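Local coordinates for nucleocapsid (Crimean-congo hemorrhagic fever virus, PDB 4AKL), which binds single- and double-stranded RNA, probably helping to package the viral genome, and probably also cuts DNA without sequence preference, at residues Asn371-His376 / Met446-Ser451; Glu112-Val117 / Leu362-Ser367; Gly227-Ala232 / Leu281-Lys286; Arg202-Gly207 / Lys251-Ala256; Pro41-Phe46 / Val68-Phe73. All coordinates share one frame; numbering follows the deposited sequence. Where two conformers were deposited one is given.

Contact 1: residues Asn371-His376 / Met446-Ser451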
# COMPACT_ATOMS: atom_id res chain seq x y z
N ASN A 371 -8.89 5.64 14.58
CA ASN A 371 -9.20 5.99 13.19
C ASN A 371 -8.57 4.95 12.26
O ASN A 371 -7.40 4.67 12.37
CB ASN A 371 -8.68 7.38 12.87
CG ASN A 371 -9.19 7.89 11.54
OD1 ASN A 371 -9.12 7.22 10.53
ND2 ASN A 371 -9.69 9.10 11.55
N ARG A 372 -9.38 4.41 11.36
CA ARG A 372 -8.97 3.38 10.44
C ARG A 372 -7.84 3.71 9.55
O ARG A 372 -7.18 2.82 9.06
CB ARG A 372 -10.14 2.97 9.53
CG ARG A 372 -10.91 1.78 9.99
CD ARG A 372 -11.20 1.80 11.42
NE ARG A 372 -12.29 0.94 11.93
CZ ARG A 372 -12.99 -0.05 11.30
NH1 ARG A 372 -12.82 -0.44 10.03
NH2 ARG A 372 -13.92 -0.67 12.02
N ILE A 373 -7.61 4.98 9.30
CA ILE A 373 -6.51 5.38 8.49
C ILE A 373 -5.19 4.84 9.11
O ILE A 373 -4.18 4.62 8.40
CB ILE A 373 -6.53 6.93 8.31
CG1 ILE A 373 -5.67 7.40 7.13
CG2 ILE A 373 -6.07 7.63 9.62
CD1 ILE A 373 -6.05 6.85 5.69
N TYR A 374 -5.19 4.63 10.42
CA TYR A 374 -4.00 4.18 11.09
C TYR A 374 -3.74 2.68 11.06
O TYR A 374 -2.64 2.25 11.43
CB TYR A 374 -4.03 4.61 12.54
CG TYR A 374 -3.93 6.08 12.72
CD1 TYR A 374 -2.82 6.78 12.22
CD2 TYR A 374 -4.91 6.78 13.42
CE1 TYR A 374 -2.69 8.15 12.40
CE2 TYR A 374 -4.79 8.14 13.61
CZ TYR A 374 -3.66 8.82 13.08
OH TYR A 374 -3.54 10.16 13.26
N MET A 375 -4.72 1.91 10.67
CA MET A 375 -4.62 0.45 10.66
C MET A 375 -3.42 -0.03 9.90
O MET A 375 -3.07 0.54 8.86
CB MET A 375 -5.88 -0.15 10.03
CG MET A 375 -6.00 -1.63 10.19
SD MET A 375 -7.59 -2.24 9.56
CE MET A 375 -8.66 -1.76 10.85
N HIS A 376 -2.80 -1.08 10.39
CA HIS A 376 -1.65 -1.71 9.68
C HIS A 376 -2.15 -2.32 8.40
O HIS A 376 -3.26 -2.91 8.37
CB HIS A 376 -0.98 -2.74 10.56
CG HIS A 376 0.31 -3.31 10.02
ND1 HIS A 376 0.34 -4.26 9.04
CD2 HIS A 376 1.60 -3.07 10.36
CE1 HIS A 376 1.59 -4.58 8.79
NE2 HIS A 376 2.38 -3.88 9.58
N MET A 446 -16.53 9.68 7.48
CA MET A 446 -15.92 8.40 7.19
C MET A 446 -14.43 8.51 7.44
O MET A 446 -13.81 9.46 7.01
CB MET A 446 -16.17 8.01 5.74
CG MET A 446 -17.62 7.97 5.35
SD MET A 446 -17.77 7.57 3.60
CE MET A 446 -17.80 5.78 3.67
N ASP A 447 -13.85 7.52 8.14
CA ASP A 447 -12.39 7.43 8.27
C ASP A 447 -11.78 7.28 6.87
O ASP A 447 -10.77 7.84 6.56
CB ASP A 447 -11.98 6.23 9.14
CG ASP A 447 -12.44 6.34 10.60
OD1 ASP A 447 -13.05 7.38 10.95
OD2 ASP A 447 -12.21 5.38 11.40
N ILE A 448 -12.43 6.49 6.03
CA ILE A 448 -11.89 6.07 4.74
C ILE A 448 -12.85 6.30 3.61
O ILE A 448 -13.95 5.73 3.63
CB ILE A 448 -11.58 4.54 4.78
CG1 ILE A 448 -10.40 4.23 5.72
CG2 ILE A 448 -11.29 3.94 3.33
CD1 ILE A 448 -9.22 5.06 5.44
N VAL A 449 -12.44 7.12 2.63
CA VAL A 449 -13.24 7.37 1.42
C VAL A 449 -12.53 6.63 0.26
O VAL A 449 -11.50 7.11 -0.23
CB VAL A 449 -13.39 8.84 1.16
CG1 VAL A 449 -14.13 9.13 -0.18
CG2 VAL A 449 -14.14 9.48 2.30
N ALA A 450 -13.09 5.46 -0.13
CA ALA A 450 -12.50 4.63 -1.20
C ALA A 450 -12.12 5.41 -2.49
O ALA A 450 -11.07 5.22 -3.03
CB ALA A 450 -13.43 3.48 -1.61
N SER A 451 -13.00 6.27 -2.94
CA SER A 451 -12.76 7.05 -4.17
C SER A 451 -11.59 8.00 -4.02
O SER A 451 -10.88 8.24 -4.98
CB SER A 451 -14.03 7.82 -4.57
OG SER A 451 -14.44 8.65 -3.50
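Asp-447 brings the loop 446-451 against the short 3-10 turn 372-374. Its CG is anti to its own carbonyl carbon (chi1 -65°), so the carboxylate lies beside the start of that turn. OD2 of Asp-447 accepts the backbone N-H of Arg-372 at 3.0 Å. The bond is almost straight, 175° at the hydrogen, but the donor comes from above the carboxylate plane. The amide of Asn-371 stacks on the same carboxylate, the two planes 26° apart, with Asn-371 OD1 3.3 Å from Asp-447 CB. What fixes this amide is an Asx turn: in its own plane and on a lone pair, Asn-371 OD1 takes the N-H of Ile-373 at 3.0 Å. No guanidinium N-H points at Asp-447, but with Arg-372 NE 4.5 Å from Asp-447 OD2 the opposite charges probably still attract. Next along, Ile-448 lays CG1 against Arg-372 CB at 4.0 Å, while its CD1 meets Ile-373 CD1 at 3.6 Å, the two chains crossing obliquely. Val-449 occupies the N-cap position of helix 450-460. Helix 163-181 flanks both segments, through Ile-180 against Ile-373 and Arg-176 bonded to Met-446 O, and Gln-437 of helix 425-440 packs on Met-446 and Val-449.

Contact 2: residues Glu112-Val117 / Leu362-Ser367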
# COMPACT_ATOMS: atom_id res chain seq x y z
N GLU A 112 -3.04 -8.12 18.18
CA GLU A 112 -2.94 -6.75 18.65
C GLU A 112 -3.23 -5.75 17.56
O GLU A 112 -3.80 -4.68 17.83
CB GLU A 112 -1.55 -6.49 19.23
CG GLU A 112 -1.39 -5.15 19.82
CD GLU A 112 -0.08 -4.99 20.60
OE1 GLU A 112 0.95 -5.60 20.23
OE2 GLU A 112 -0.09 -4.25 21.55
N LEU A 113 -2.83 -6.06 16.33
CA LEU A 113 -3.00 -5.12 15.21
C LEU A 113 -4.47 -5.01 14.74
O LEU A 113 -4.86 -4.06 14.09
CB LEU A 113 -2.01 -5.47 14.05
CG LEU A 113 -0.48 -5.27 14.28
CD1 LEU A 113 0.33 -5.77 13.01
CD2 LEU A 113 -0.10 -3.84 14.62
N LYS A 114 -5.29 -5.99 15.12
CA LYS A 114 -6.73 -5.90 14.94
C LYS A 114 -7.30 -4.77 15.88
O LYS A 114 -8.41 -4.31 15.66
CB LYS A 114 -7.42 -7.25 15.27
CG LYS A 114 -7.36 -8.35 14.22
CD LYS A 114 -8.00 -9.69 14.74
CE LYS A 114 -9.46 -9.57 15.22
NZ LYS A 114 -10.18 -10.89 15.21
N VAL A 115 -6.56 -4.39 16.89
CA VAL A 115 -7.01 -3.46 17.93
C VAL A 115 -6.26 -2.12 17.91
O VAL A 115 -6.88 -1.08 18.01
CB VAL A 115 -6.86 -4.12 19.32
CG1 VAL A 115 -7.24 -3.17 20.42
CG2 VAL A 115 -7.72 -5.46 19.42
N GLU A 116 -4.93 -2.18 17.79
CA GLU A 116 -4.06 -1.00 17.98
C GLU A 116 -3.32 -0.57 16.73
O GLU A 116 -3.05 -1.36 15.78
CB GLU A 116 -2.98 -1.26 19.03
CG GLU A 116 -3.37 -1.99 20.33
CD GLU A 116 -4.01 -1.08 21.39
OE1 GLU A 116 -4.31 0.10 21.06
OE2 GLU A 116 -4.20 -1.57 22.55
N VAL A 117 -2.98 0.71 16.77
CA VAL A 117 -2.11 1.34 15.84
C VAL A 117 -0.78 0.58 15.81
O VAL A 117 -0.28 0.16 16.86
CB VAL A 117 -1.87 2.82 16.26
CG1 VAL A 117 -0.74 3.45 15.42
CG2 VAL A 117 -3.20 3.63 16.15
N LEU A 362 -9.80 -12.93 10.90
CA LEU A 362 -8.88 -11.84 10.57
C LEU A 362 -9.53 -10.42 10.56
O LEU A 362 -8.84 -9.40 10.77
CB LEU A 362 -8.18 -12.12 9.25
CG LEU A 362 -7.48 -13.47 9.14
CD1 LEU A 362 -6.84 -13.60 7.74
CD2 LEU A 362 -6.45 -13.70 10.26
N PHE A 363 -10.84 -10.34 10.34
CA PHE A 363 -11.52 -9.04 10.28
C PHE A 363 -11.30 -8.18 11.49
O PHE A 363 -11.46 -8.64 12.62
CB PHE A 363 -13.04 -9.20 10.10
CG PHE A 363 -13.46 -9.67 8.73
CD1 PHE A 363 -12.83 -9.30 7.61
CD2 PHE A 363 -14.60 -10.48 8.59
CE1 PHE A 363 -13.26 -9.73 6.33
CE2 PHE A 363 -15.01 -10.92 7.35
CZ PHE A 363 -14.33 -10.53 6.20
N ALA A 364 -10.97 -6.92 11.27
CA ALA A 364 -10.81 -5.99 12.40
C ALA A 364 -11.95 -4.96 12.54
O ALA A 364 -11.86 -4.00 13.34
CB ALA A 364 -9.45 -5.25 12.28
N ASP A 365 -13.00 -5.13 11.77
CA ASP A 365 -14.08 -4.11 11.70
C ASP A 365 -14.61 -3.67 13.05
O ASP A 365 -14.84 -2.50 13.26
CB ASP A 365 -15.27 -4.61 10.86
CG ASP A 365 -14.84 -5.02 9.42
OD1 ASP A 365 -14.12 -6.00 9.27
OD2 ASP A 365 -15.19 -4.32 8.48
N ASP A 366 -14.80 -4.60 13.95
CA ASP A 366 -15.43 -4.33 15.24
C ASP A 366 -14.46 -4.25 16.38
O ASP A 366 -14.87 -3.89 17.49
CB ASP A 366 -16.46 -5.43 15.53
CG ASP A 366 -17.71 -5.30 14.65
OD1 ASP A 366 -18.11 -4.16 14.29
OD2 ASP A 366 -18.30 -6.34 14.34
N SER A 367 -13.19 -4.58 16.12
CA SER A 367 -12.18 -4.63 17.19
C SER A 367 -11.28 -3.36 17.22
O SER A 367 -10.85 -2.94 18.29
CB SER A 367 -11.35 -5.89 17.01
OG SER A 367 -10.76 -5.88 15.69
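The backbones draw closest where the CA of Lys-114 lies 4.8 Å from that of Ala-364, and one residue on, the CA of Val-115 is nearest that of Ser-367, so one step on the first segment is matched by three on the second. That mismatch reflects a turn in 362-367, closed by the bond from Ser-367 N to Ala-364 O, which sets both residues facing Lys-114. A single hydrogen bond joins the two segments: Ser-367 OG donates to Lys-114 O at 2.8 Å. The hydroxyl stands between its own backbone N and carbonyl carbon (chi1 58°), and it reaches the oxygen from above the carbonyl plane, 47° out of it. Ala-364 CB lies 3.7 Å from Lys-114 O, on the same side as the hydroxyl. The Lys-114 side chain then runs alongside the second backbone. Its CG passes 3.9 Å from Leu-362 O, a bend at chi3 (56°) turns the chain, and CE rests 3.4 Å from Phe-363 O. NZ ends the run by donating to Glu-361 O, just before the segment. Val-115 contributes loosely, its CG2 4.4 Å from Ser-367 CB. The contact thus joins the end of helix 110-113 to the long loop that follows helix 355-360. Behind it, Leu-362 turns to Trp-313 and Lys-316 of helix 306-316, while Phe-363 packs on Lys-345 and Leu-348 of helix 341-350 and meets Tyr-360 edge-to-face.

Contact 3: residues Gly227-Ala232 / Leu281-Lys286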
# COMPACT_ATOMS: atom_id res chain seq x y z
N GLY A 227 15.27 18.63 25.20
CA GLY A 227 15.97 17.52 25.89
C GLY A 227 16.63 16.43 25.03
O GLY A 227 17.10 15.42 25.57
N ILE A 228 16.67 16.64 23.72
CA ILE A 228 17.23 15.69 22.76
C ILE A 228 18.65 16.13 22.29
O ILE A 228 18.84 17.30 21.95
CB ILE A 228 16.23 15.56 21.59
CG1 ILE A 228 16.38 14.23 20.84
CG2 ILE A 228 16.30 16.78 20.64
CD1 ILE A 228 14.91 13.65 20.45
N ALA A 229 19.62 15.19 22.29
CA ALA A 229 21.03 15.47 21.93
C ALA A 229 21.20 16.08 20.54
O ALA A 229 20.75 15.50 19.54
CB ALA A 229 21.86 14.22 22.02
N LEU A 230 21.86 17.23 20.48
CA LEU A 230 22.08 17.93 19.21
C LEU A 230 22.69 17.01 18.14
O LEU A 230 22.35 17.13 16.94
CB LEU A 230 22.93 19.18 19.42
CG LEU A 230 22.34 20.27 20.34
CD1 LEU A 230 23.46 21.32 20.69
CD2 LEU A 230 21.08 20.92 19.73
N VAL A 231 23.57 16.10 18.56
CA VAL A 231 24.13 15.06 17.69
C VAL A 231 23.04 14.23 17.03
O VAL A 231 23.10 13.99 15.83
CB VAL A 231 25.11 14.10 18.45
CG1 VAL A 231 25.36 12.81 17.65
CG2 VAL A 231 26.41 14.81 18.75
N ALA A 232 22.05 13.80 17.82
CA ALA A 232 20.92 13.00 17.28
C ALA A 232 20.08 13.81 16.28
O ALA A 232 19.93 13.41 15.12
CB ALA A 232 20.04 12.49 18.40
N LEU A 281 27.04 6.12 20.27
CA LEU A 281 26.11 5.06 19.79
C LEU A 281 24.66 5.30 20.22
O LEU A 281 23.75 5.03 19.41
CB LEU A 281 26.58 3.66 20.21
CG LEU A 281 27.92 3.24 19.57
CD1 LEU A 281 28.44 1.91 20.16
CD2 LEU A 281 27.78 3.15 18.03
N LYS A 282 24.44 5.80 21.45
CA LYS A 282 23.09 6.19 21.90
C LYS A 282 22.58 7.27 20.95
O LYS A 282 21.45 7.23 20.51
CB LYS A 282 23.05 6.75 23.33
CG LYS A 282 23.73 5.93 24.41
CD LYS A 282 23.15 4.56 24.54
CE LYS A 282 23.80 3.80 25.70
NZ LYS A 282 22.85 2.85 26.34
N HIS A 283 23.44 8.24 20.65
CA HIS A 283 23.03 9.34 19.78
C HIS A 283 22.74 8.88 18.34
O HIS A 283 21.80 9.38 17.74
CB HIS A 283 24.00 10.50 19.80
CG HIS A 283 24.28 11.02 21.18
ND1 HIS A 283 23.32 11.07 22.17
CD2 HIS A 283 25.42 11.52 21.73
CE1 HIS A 283 23.86 11.58 23.27
NE2 HIS A 283 25.13 11.87 23.02
N VAL A 284 23.52 7.92 17.81
CA VAL A 284 23.25 7.39 16.43
C VAL A 284 21.93 6.58 16.34
O VAL A 284 21.16 6.72 15.36
CB VAL A 284 24.44 6.57 15.87
CG1 VAL A 284 24.08 5.91 14.51
CG2 VAL A 284 25.64 7.48 15.69
N ALA A 285 21.68 5.75 17.37
CA ALA A 285 20.43 5.01 17.48
C ALA A 285 19.29 6.02 17.63
O ALA A 285 18.31 5.91 16.91
CB ALA A 285 20.46 4.03 18.66
N LYS A 286 19.43 7.00 18.52
CA LYS A 286 18.36 8.02 18.74
C LYS A 286 18.06 8.81 17.44
O LYS A 286 16.87 9.14 17.16
CB LYS A 286 18.72 8.93 19.92
CG LYS A 286 17.66 9.96 20.34
CD LYS A 286 16.36 9.33 20.87
CE LYS A 286 15.34 10.43 21.19
NZ LYS A 286 14.02 9.95 21.63
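His-283 has the most surface buried by the contact, which joins the N-terminal end of helix 230-242 to the middle of helix 270-292. Its CG is anti to the carbonyl carbon (chi1 -55°), which swings the imidazole across the incoming segment. Ala-229, at the N-cap position of helix 230-242, lays its methyl over one ring face in a CH-pi contact, CB 3.8 Å from the His-283 centroid and 29° off the ring normal. From another direction Val-231 crosses the side chain at about a right angle and sets CG1 3.4 Å from His-283 CB. The polar edge of the ring looks elsewhere: NE2 of His-283 is hydrogen-bonded to Asn-221 OD1, a bond that helps to fix the rotation of the ring beneath the Ala-229 methyl.

One helical turn further on comes Lys-286, its CG anti to the backbone N and its chain bent at chi2 (64°). The bend folds the aliphatic part back over the segment, where CE meets Ile-228 CD1 at 3.3 Å, tighter than ordinary van der Waals contact; the two chains cross at about a right angle. Ala-232 touches both partners. Its CB lies 3.6 Å from His-283 O and 4.0 Å from Lys-286 CG, and with this methyl at the interface the CA atoms of Ala-232 and His-283 are 4.9 Å apart.

Chemically, then, methyls and aliphatic chain do the joining, without a polar bond from one segment to the other. With NE2 facing an amide oxygen, the imidazole probably carries a proton there, consistent with a neutral ring as well as a charged one.

Contact 4: residues Arg202-Gly207 / Lys251-Ala256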
# COMPACT_ATOMS: atom_id res chain seq x y z
N ARG A 202 27.90 16.22 8.72
CA ARG A 202 28.29 15.83 7.36
C ARG A 202 29.79 15.57 7.28
O ARG A 202 30.22 14.61 6.68
CB ARG A 202 27.85 16.89 6.32
CG ARG A 202 28.10 16.48 4.81
CD ARG A 202 27.42 17.42 3.76
NE ARG A 202 26.93 18.65 4.40
CZ ARG A 202 25.65 19.05 4.51
NH1 ARG A 202 24.63 18.35 3.98
NH2 ARG A 202 25.40 20.20 5.14
N GLU A 203 30.59 16.41 7.93
CA GLU A 203 32.05 16.21 7.97
C GLU A 203 32.46 14.99 8.86
O GLU A 203 33.30 14.18 8.46
CB GLU A 203 32.74 17.48 8.41
CG GLU A 203 32.77 18.59 7.32
CD GLU A 203 33.76 18.30 6.18
OE1 GLU A 203 34.83 17.71 6.43
OE2 GLU A 203 33.46 18.67 5.03
N PHE A 204 31.86 14.89 10.04
CA PHE A 204 32.12 13.79 10.98
C PHE A 204 31.94 12.42 10.31
O PHE A 204 32.83 11.57 10.38
CB PHE A 204 31.19 13.91 12.20
CG PHE A 204 31.28 12.75 13.15
CD1 PHE A 204 32.35 12.66 14.05
CD2 PHE A 204 30.30 11.76 13.16
CE1 PHE A 204 32.44 11.59 14.95
CE2 PHE A 204 30.38 10.67 14.06
CZ PHE A 204 31.47 10.60 14.96
N VAL A 205 30.81 12.23 9.63
CA VAL A 205 30.50 10.94 9.02
C VAL A 205 31.36 10.56 7.80
O VAL A 205 31.19 9.46 7.28
CB VAL A 205 28.98 10.81 8.67
CG1 VAL A 205 28.13 11.15 9.92
CG2 VAL A 205 28.58 11.66 7.41
N LYS A 206 32.27 11.44 7.33
CA LYS A 206 33.28 11.02 6.34
C LYS A 206 34.40 10.12 6.96
O LYS A 206 35.27 9.63 6.22
CB LYS A 206 33.95 12.21 5.61
CG LYS A 206 33.11 12.91 4.52
CD LYS A 206 32.68 14.28 4.95
CE LYS A 206 32.12 15.15 3.81
NZ LYS A 206 33.16 16.11 3.33
N GLY A 207 34.38 9.90 8.27
CA GLY A 207 35.45 9.16 8.98
C GLY A 207 36.38 10.07 9.80
O GLY A 207 37.44 9.62 10.26
N LYS A 251 27.91 5.12 12.24
CA LYS A 251 28.26 3.92 13.04
C LYS A 251 29.69 3.48 12.71
O LYS A 251 30.48 3.27 13.59
CB LYS A 251 27.27 2.78 12.79
CG LYS A 251 27.53 1.49 13.61
CD LYS A 251 26.31 0.56 13.60
CE LYS A 251 26.63 -0.84 14.16
NZ LYS A 251 27.39 -1.67 13.19
N LYS A 252 30.01 3.36 11.44
CA LYS A 252 31.39 3.06 10.97
C LYS A 252 32.46 4.06 11.53
O LYS A 252 33.60 3.69 11.89
CB LYS A 252 31.38 3.16 9.46
CG LYS A 252 32.66 2.81 8.73
CD LYS A 252 32.43 2.92 7.20
CE LYS A 252 31.62 1.75 6.66
NZ LYS A 252 31.36 1.84 5.17
N THR A 253 32.07 5.32 11.58
CA THR A 253 32.96 6.36 12.06
C THR A 253 33.24 6.16 13.52
O THR A 253 34.36 6.30 13.92
CB THR A 253 32.38 7.75 11.80
OG1 THR A 253 32.49 8.02 10.40
CG2 THR A 253 33.14 8.85 12.57
N VAL A 254 32.20 5.80 14.30
CA VAL A 254 32.31 5.57 15.74
C VAL A 254 33.14 4.32 16.01
O VAL A 254 33.91 4.32 16.97
CB VAL A 254 30.91 5.51 16.47
CG1 VAL A 254 31.08 5.27 17.96
CG2 VAL A 254 30.13 6.80 16.26
N GLU A 255 32.98 3.29 15.19
CA GLU A 255 33.78 2.08 15.28
C GLU A 255 35.22 2.40 14.96
O GLU A 255 36.14 1.83 15.57
CB GLU A 255 33.26 0.97 14.33
CG GLU A 255 31.85 0.38 14.69
CD GLU A 255 31.19 -0.46 13.55
OE1 GLU A 255 31.83 -0.66 12.48
OE2 GLU A 255 30.03 -0.91 13.73
N ALA A 256 35.43 3.31 14.00
CA ALA A 256 36.77 3.77 13.66
C ALA A 256 37.42 4.45 14.88
O ALA A 256 38.60 4.20 15.20
CB ALA A 256 36.73 4.70 12.47
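Packing on an aromatic face dominates where the end of helix 195-204 meets helix 245-263. Thr-253 points its methyl onto the ring of Phe-204, CG2 lying 3.6 Å from the ring centroid and 22° off the normal, a CH-pi contact displaced toward the rim. The nearest ring atom is Phe-204 CZ, 3.4 Å from Thr-253 CG2. Both torsions serve this meeting: Phe-204 carries CG anti to its backbone N (chi1 174°), and Thr-253 likewise holds CG2 anti to N.

Apolar contact continues at the ring's edge, where Val-254 CG2 stands near the plane of Phe-204, 4.2 Å from CZ. Trp-200, one turn earlier on the Phe-204 helix, also meets the ring, the two planes nearly parallel.

The backbone supplies the close approach. Gly-207 N returns to Phe-204 O at 3.1 Å as the chain leaves the helix, and Gly-207 then adopts positive phi (105°), angles at which a side chain would collide with the carbonyl oxygen of Lys-206. Its CA comes within 4.9 Å of the CA of Thr-253.

The clear polar bonds lie within each side. The Thr-253 hydroxyl is hydrogen-bonded to Glu-249 O of its own helix. Lys-206 NZ forms a salt bridge with Glu-203 OE2 at 3.1 Å, and Lys-251 NZ another with Glu-255 OE2.

In consequence Thr-253 works with two faces: its hydroxyl is satisfied along its own helix, leaving the methyl to pack on the aromatic ring, so that apolar packing on the ring is probably the main contribution across this buried junction.

Contact 5: residues Pro41-Phe46 / Val68-Phe73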
# COMPACT_ATOMS: atom_id res chain seq x y z
N PRO A 41 -18.21 3.20 -18.20
CA PRO A 41 -19.44 3.01 -17.48
C PRO A 41 -20.12 4.36 -17.18
O PRO A 41 -19.46 5.35 -16.87
CB PRO A 41 -19.00 2.32 -16.18
CG PRO A 41 -17.57 1.99 -16.34
CD PRO A 41 -17.04 2.91 -17.34
N ASN A 42 -21.43 4.37 -17.30
CA ASN A 42 -22.22 5.55 -17.07
C ASN A 42 -22.92 5.33 -15.75
O ASN A 42 -23.79 4.46 -15.63
CB ASN A 42 -23.23 5.76 -18.18
CG ASN A 42 -23.89 7.15 -18.13
OD1 ASN A 42 -24.05 7.75 -17.07
ND2 ASN A 42 -24.27 7.66 -19.29
N LEU A 43 -22.53 6.13 -14.75
CA LEU A 43 -23.04 5.97 -13.42
C LEU A 43 -24.05 7.07 -13.04
O LEU A 43 -24.49 7.13 -11.90
CB LEU A 43 -21.87 5.93 -12.42
CG LEU A 43 -20.68 4.98 -12.70
CD1 LEU A 43 -19.65 5.03 -11.56
CD2 LEU A 43 -21.13 3.55 -12.90
N ASP A 44 -24.41 7.91 -14.01
CA ASP A 44 -25.30 9.07 -13.81
C ASP A 44 -26.52 8.72 -13.03
O ASP A 44 -26.82 9.36 -12.03
CB ASP A 44 -25.78 9.67 -15.17
CG ASP A 44 -24.72 10.57 -15.85
OD1 ASP A 44 -23.72 10.90 -15.22
OD2 ASP A 44 -24.91 10.96 -17.03
N ARG A 45 -27.23 7.68 -13.48
CA ARG A 45 -28.48 7.31 -12.86
C ARG A 45 -28.37 7.05 -11.36
O ARG A 45 -29.34 7.23 -10.64
CB ARG A 45 -29.11 6.10 -13.55
CG ARG A 45 -28.46 4.73 -13.20
CD ARG A 45 -29.05 3.68 -14.16
NE ARG A 45 -28.55 2.33 -13.93
CZ ARG A 45 -27.42 1.83 -14.43
NH1 ARG A 45 -26.60 2.55 -15.19
NH2 ARG A 45 -27.08 0.58 -14.13
N PHE A 46 -27.20 6.64 -10.88
CA PHE A 46 -27.06 6.34 -9.46
C PHE A 46 -27.07 7.60 -8.58
O PHE A 46 -27.30 7.51 -7.37
CB PHE A 46 -25.82 5.51 -9.17
CG PHE A 46 -25.81 4.15 -9.86
CD1 PHE A 46 -26.55 3.09 -9.34
CD2 PHE A 46 -25.06 3.94 -11.00
CE1 PHE A 46 -26.57 1.84 -9.97
CE2 PHE A 46 -25.06 2.70 -11.64
CZ PHE A 46 -25.82 1.64 -11.12
N VAL A 68 -19.96 -1.80 -8.58
CA VAL A 68 -19.89 -2.97 -9.45
C VAL A 68 -20.00 -2.58 -10.94
O VAL A 68 -19.27 -3.12 -11.78
CB VAL A 68 -20.91 -3.97 -9.11
CG1 VAL A 68 -21.03 -5.00 -10.24
CG2 VAL A 68 -20.50 -4.57 -7.78
N GLU A 69 -20.90 -1.65 -11.22
CA GLU A 69 -21.09 -1.18 -12.59
C GLU A 69 -19.82 -0.49 -13.10
O GLU A 69 -19.39 -0.73 -14.21
CB GLU A 69 -22.27 -0.25 -12.66
CG GLU A 69 -22.45 0.33 -14.08
CD GLU A 69 -23.82 0.26 -14.58
OE1 GLU A 69 -24.67 -0.40 -13.91
OE2 GLU A 69 -24.09 0.85 -15.67
N ALA A 70 -19.24 0.35 -12.24
CA ALA A 70 -17.98 0.95 -12.53
C ALA A 70 -16.85 -0.06 -12.87
O ALA A 70 -15.96 0.26 -13.65
CB ALA A 70 -17.55 1.79 -11.34
N THR A 71 -16.89 -1.26 -12.30
CA THR A 71 -15.78 -2.15 -12.36
C THR A 71 -16.00 -3.50 -13.05
O THR A 71 -15.04 -4.22 -13.28
CB THR A 71 -15.30 -2.46 -10.92
OG1 THR A 71 -16.37 -3.00 -10.20
CG2 THR A 71 -14.90 -1.24 -10.21
N LYS A 72 -17.23 -3.84 -13.33
CA LYS A 72 -17.58 -5.12 -13.79
C LYS A 72 -16.69 -5.63 -14.97
O LYS A 72 -16.27 -6.78 -14.96
CB LYS A 72 -19.07 -5.10 -14.28
CG LYS A 72 -19.80 -6.36 -14.11
CD LYS A 72 -21.23 -6.21 -14.70
CE LYS A 72 -22.11 -7.49 -14.58
NZ LYS A 72 -21.42 -8.79 -14.28
N PHE A 73 -16.41 -4.78 -15.95
CA PHE A 73 -15.82 -5.25 -17.22
C PHE A 73 -14.39 -4.74 -17.47
O PHE A 73 -13.84 -4.96 -18.54
CB PHE A 73 -16.74 -4.91 -18.42
CG PHE A 73 -18.10 -5.58 -18.37
CD1 PHE A 73 -18.23 -6.96 -18.50
CD2 PHE A 73 -19.26 -4.82 -18.22
CE1 PHE A 73 -19.49 -7.60 -18.45
CE2 PHE A 73 -20.53 -5.44 -18.18
CZ PHE A 73 -20.64 -6.84 -18.29
O HOH W 1 -22.20 1.70 -17.33
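An end-on, two-nitrogen salt bridge ties the first turn of helix 45-52 to the last turns of helix 56-71. Arg-45 and Glu-69 reach toward each other tip to tip: Arg-45 NH2 donates to Glu-69 OE1 at 2.6 Å and Arg-45 NH1 to Glu-69 OE2 at 3.1 Å. The grip is twisted: guanidinium and carboxylate planes stand 56° apart, and both donors come from above the carboxylate plane. Arg-45 begins from the crowded chi1 position (77°) and then runs extended to NE. The ring of Phe-46 sits under one guanidinium face, offset toward its rim, with CZ 3.4 Å from the guanidinium plane. The same ring turns its edge to Glu-69 OE1, 3.6 Å from CZ.

Ahead of the helix, Asn-42 forms an Asx turn, its OD1 accepting the N-H of Asp-44 in the carbonyl plane. The N-H of Asn-42 reaches Glu-69 indirectly: a water accepts it at 2.8 Å and donates to Glu-69 OE2 at 2.7 Å, so this oxygen serves both the arginine and the loop.

Apolar packing lies beside the charges. Leu-43 slides past Glu-69 in the opposite direction and puts CD1 3.9 Å from Ala-70 CB, while Pro-41 CG rests 3.6 Å from Ala-70 O. Helix 425-440 backs this side, Ile-436 against Leu-43 and Phe-46, and Lys-432 in a salt bridge with Asp-44.

Overall arrangement
This largely helical chain has the globular head and projecting stalk known for this nucleocapsid: contacts 1, 2 and 5 lie in the head, contacts 3 and 4 in the stalk. Contact 5 comes first along the chain, its centre about 23 Å from that of contact 1. Contacts 1 and 2, about 13 Å apart between centres, touch, and both use the loop between helices 355-360 and 385-392; Tyr-374 packs on Val-117. Contacts 3 and 4, centres about 14 Å apart, have alternating segments and meet through Leu-281 on Val-254. Both fall between the segments of contact 2, their centres about 55 to 59 Å from that of contact 5. Their helices 245-263 and 270-292 flank Asp-266 to Asp-269, whose DEVD sequence matches the caspase-3 recognition motif.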